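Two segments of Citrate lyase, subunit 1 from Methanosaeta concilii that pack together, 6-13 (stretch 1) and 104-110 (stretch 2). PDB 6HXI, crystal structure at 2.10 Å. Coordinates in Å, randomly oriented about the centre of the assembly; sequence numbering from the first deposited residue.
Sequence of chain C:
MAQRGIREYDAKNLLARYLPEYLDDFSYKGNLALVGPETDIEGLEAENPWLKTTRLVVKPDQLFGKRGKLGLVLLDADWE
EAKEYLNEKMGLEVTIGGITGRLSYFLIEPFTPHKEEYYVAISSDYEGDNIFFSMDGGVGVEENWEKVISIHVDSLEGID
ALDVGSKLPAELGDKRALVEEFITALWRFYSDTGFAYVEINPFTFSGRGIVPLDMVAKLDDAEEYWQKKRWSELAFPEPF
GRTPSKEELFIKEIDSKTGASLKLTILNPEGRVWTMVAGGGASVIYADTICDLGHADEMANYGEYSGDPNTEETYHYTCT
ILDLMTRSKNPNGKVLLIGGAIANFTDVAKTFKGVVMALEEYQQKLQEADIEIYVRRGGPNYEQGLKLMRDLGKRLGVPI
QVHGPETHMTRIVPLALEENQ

Stretch 1 (6-13) IREYDAKN
Stretch 2, residues 104-110: SYFLIEP

Two carboxylates and one ammonium group meet in the most unusual part of this contact: E8 and E109 approach to 4.2 Å between E8 OE2 and E109 OE2, a like-charge pair that K12 offsets by bridging both. K12 NZ donates a hydrogen bond to E109 OE1 across the interface at 2.8 Å and another to E8 OE2 within its own stretch, also at 2.8 Å, and each is part of a salt bridge. K12 leaves the helix with chi1 at -77° (m) and then runs fully extended, chi2 to chi4 at 176°, 164° and 179°; E8 is t, t with chi3 at -35°; E109 is p, t with chi3 at -10°. All three CA-to-CB bonds point toward the other stretch, and all three residues are buried.

The backbone frame is a helix, 8-13, which continues later in the chain, beside a strand, 106-110. Their axes come within 9.4 Å and their N-to-C directions differ by 40°, so the two run roughly the same way. The register is marked by Y9 and L107, whose CA atoms lie 6.3 Å apart. R7, at phi/psi -62/145, occupies the N-cap position; residues 8-13 then keep phi between -52 and -68, with psi from -36 to -50. Helical pairing is confirmed by A11 N to R7 O at 3.0 Å, K12 N to E8 O at 2.9 Å and N13 N to Y9 O at 3.0 Å. The i to i+4 spacing puts E8 and K12 about one turn apart, compatible with their salt bridge. Strand phi/psi values are F106 -133/137, L107 -100/132, I108 -114/127, E109 -148/161 and P110 -66/146.

From Y105 through E109, Y105, L107 and E109 direct CB toward stretch 1, whereas F106 and I108 direct theirs away, the alternation expected of a strand. L107 (chi1 170°, t; chi2 72°, p) has the largest covered area, 80 of the 319 Å² buried in total. L107 CD1 packs 3.7 Å from Y9 CD1, at the edge of the Y9 ring near its plane; Y9 has chi1 171° and chi2 71°. L107 CD2 lies 3.8 Å from E8 OE2, bringing the aliphatic contact up to the charged cluster.

Before the helix, R7 lays its guanidinium flat on Y105: centres are 3.8 Å apart and planes 18° from parallel. R7 CZ sits 3.8 Å from the Y105 ring centroid, 21° off its normal, a cation-pi geometry, with R7 NH1 3.4 Å from Y105 CD2. R7 is m, t, t with chi4 -79°; Y105 has chi1 -64° (m) and chi2 -87°.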

# COMPACT_ATOMS: atom_id res chain seq x y z
N ILE C 6 61.08 -12.27 -22.64
CA ILE C 6 61.17 -12.72 -21.25
C ILE C 6 62.58 -13.23 -20.95
O ILE C 6 63.28 -13.67 -21.86
CB ILE C 6 60.05 -13.74 -20.83
CG1 ILE C 6 60.02 -14.99 -21.74
CG2 ILE C 6 58.68 -13.05 -20.80
CD1 ILE C 6 59.30 -16.18 -21.12
N ARG C 7 62.98 -13.16 -19.68
CA ARG C 7 64.28 -13.65 -19.24
C ARG C 7 64.38 -15.14 -19.48
O ARG C 7 63.38 -15.86 -19.38
CB ARG C 7 64.53 -13.37 -17.75
CG ARG C 7 64.62 -11.90 -17.43
CD ARG C 7 65.33 -11.61 -16.12
NE ARG C 7 64.89 -10.33 -15.57
CZ ARG C 7 65.31 -9.13 -15.99
NH1 ARG C 7 64.82 -8.02 -15.45
NH2 ARG C 7 66.19 -9.04 -16.97
N GLU C 8 65.59 -15.58 -19.83
CA GLU C 8 65.97 -16.98 -20.04
C GLU C 8 65.54 -17.77 -18.79
O GLU C 8 65.02 -18.87 -18.92
CB GLU C 8 67.49 -17.07 -20.25
CG GLU C 8 67.99 -18.37 -20.85
CD GLU C 8 69.49 -18.42 -21.10
OE1 GLU C 8 70.08 -17.37 -21.46
OE2 GLU C 8 70.07 -19.52 -20.97
N TYR C 9 65.72 -17.17 -17.59
CA TYR C 9 65.33 -17.70 -16.28
C TYR C 9 63.85 -18.09 -16.28
O TYR C 9 63.52 -19.23 -15.94
CB TYR C 9 65.64 -16.68 -15.16
CG TYR C 9 65.09 -17.05 -13.80
CD1 TYR C 9 65.64 -18.10 -13.07
CD2 TYR C 9 64.03 -16.35 -13.25
CE1 TYR C 9 65.14 -18.45 -11.82
CE2 TYR C 9 63.49 -16.71 -12.01
CZ TYR C 9 64.06 -17.75 -11.29
OH TYR C 9 63.57 -18.12 -10.06
N ASP C 10 62.98 -17.17 -16.73
CA ASP C 10 61.54 -17.32 -16.81
C ASP C 10 61.10 -18.35 -17.87
O ASP C 10 60.23 -19.19 -17.59
CB ASP C 10 60.89 -15.95 -17.06
CG ASP C 10 61.13 -14.93 -15.96
OD1 ASP C 10 61.09 -15.31 -14.76
OD2 ASP C 10 61.28 -13.72 -16.29
N ALA C 11 61.73 -18.32 -19.07
CA ALA C 11 61.44 -19.23 -20.18
C ALA C 11 61.79 -20.70 -19.82
O ALA C 11 60.98 -21.60 -20.05
CB ALA C 11 62.19 -18.78 -21.42
N LYS C 12 62.97 -20.91 -19.22
CA LYS C 12 63.47 -22.21 -18.77
C LYS C 12 62.63 -22.74 -17.60
O LYS C 12 62.40 -23.95 -17.53
CB LYS C 12 64.95 -22.14 -18.39
CG LYS C 12 65.87 -22.11 -19.60
CD LYS C 12 67.31 -21.94 -19.22
CE LYS C 12 68.18 -22.31 -20.39
NZ LYS C 12 69.62 -22.13 -20.09
N ASN C 13 62.18 -21.84 -16.70
CA ASN C 13 61.33 -22.19 -15.56
C ASN C 13 59.98 -22.67 -16.06
O ASN C 13 59.47 -23.67 -15.54
CB ASN C 13 61.17 -21.02 -14.60
CG ASN C 13 61.39 -21.40 -13.15
OD1 ASN C 13 60.81 -22.36 -12.62
ND2 ASN C 13 62.25 -20.65 -12.48
N SER C 104 72.73 -5.87 -14.79
CA SER C 104 72.01 -5.97 -13.51
C SER C 104 71.37 -7.33 -13.21
O SER C 104 71.11 -7.63 -12.04
CB SER C 104 70.96 -4.86 -13.40
OG SER C 104 71.56 -3.58 -13.40
N TYR C 105 71.08 -8.14 -14.25
CA TYR C 105 70.45 -9.45 -14.08
C TYR C 105 71.29 -10.58 -14.65
O TYR C 105 71.75 -10.48 -15.79
CB TYR C 105 69.01 -9.46 -14.61
CG TYR C 105 68.10 -8.53 -13.84
CD1 TYR C 105 67.44 -8.96 -12.69
CD2 TYR C 105 67.91 -7.21 -14.24
CE1 TYR C 105 66.63 -8.10 -11.95
CE2 TYR C 105 67.10 -6.34 -13.51
CZ TYR C 105 66.46 -6.79 -12.37
OH TYR C 105 65.63 -5.94 -11.67
N PHE C 106 71.52 -11.62 -13.84
CA PHE C 106 72.36 -12.78 -14.20
C PHE C 106 71.69 -14.10 -13.86
O PHE C 106 71.13 -14.27 -12.77
CB PHE C 106 73.73 -12.71 -13.48
CG PHE C 106 74.55 -11.48 -13.80
CD1 PHE C 106 74.39 -10.32 -13.05
CD2 PHE C 106 75.47 -11.48 -14.84
CE1 PHE C 106 75.12 -9.16 -13.36
CE2 PHE C 106 76.20 -10.33 -15.14
CZ PHE C 106 76.03 -9.19 -14.40
N LEU C 107 71.79 -15.06 -14.79
CA LEU C 107 71.22 -16.38 -14.57
C LEU C 107 72.30 -17.38 -14.13
O LEU C 107 73.37 -17.44 -14.74
CB LEU C 107 70.48 -16.88 -15.83
CG LEU C 107 70.02 -18.35 -15.87
CD1 LEU C 107 68.82 -18.61 -14.93
CD2 LEU C 107 69.70 -18.79 -17.28
N ILE C 108 72.01 -18.15 -13.06
CA ILE C 108 72.87 -19.22 -12.57
C ILE C 108 72.16 -20.56 -12.78
O ILE C 108 71.00 -20.74 -12.39
CB ILE C 108 73.47 -19.06 -11.14
CG1 ILE C 108 73.90 -17.60 -10.87
CG2 ILE C 108 74.66 -20.03 -10.93
CD1 ILE C 108 74.08 -17.26 -9.41
N GLU C 109 72.85 -21.48 -13.44
CA GLU C 109 72.33 -22.81 -13.72
C GLU C 109 73.44 -23.89 -13.74
O GLU C 109 74.61 -23.54 -13.92
CB GLU C 109 71.53 -22.80 -15.03
CG GLU C 109 72.35 -22.57 -16.29
CD GLU C 109 71.58 -22.65 -17.59
OE1 GLU C 109 70.40 -23.08 -17.56
OE2 GLU C 109 72.15 -22.29 -18.64
N PRO C 110 73.10 -25.20 -13.60
CA PRO C 110 74.15 -26.24 -13.67
C PRO C 110 74.80 -26.36 -15.05
O PRO C 110 74.14 -26.16 -16.07
CB PRO C 110 73.41 -27.52 -13.29
CG PRO C 110 71.99 -27.27 -13.60
CD PRO C 110 71.77 -25.80 -13.37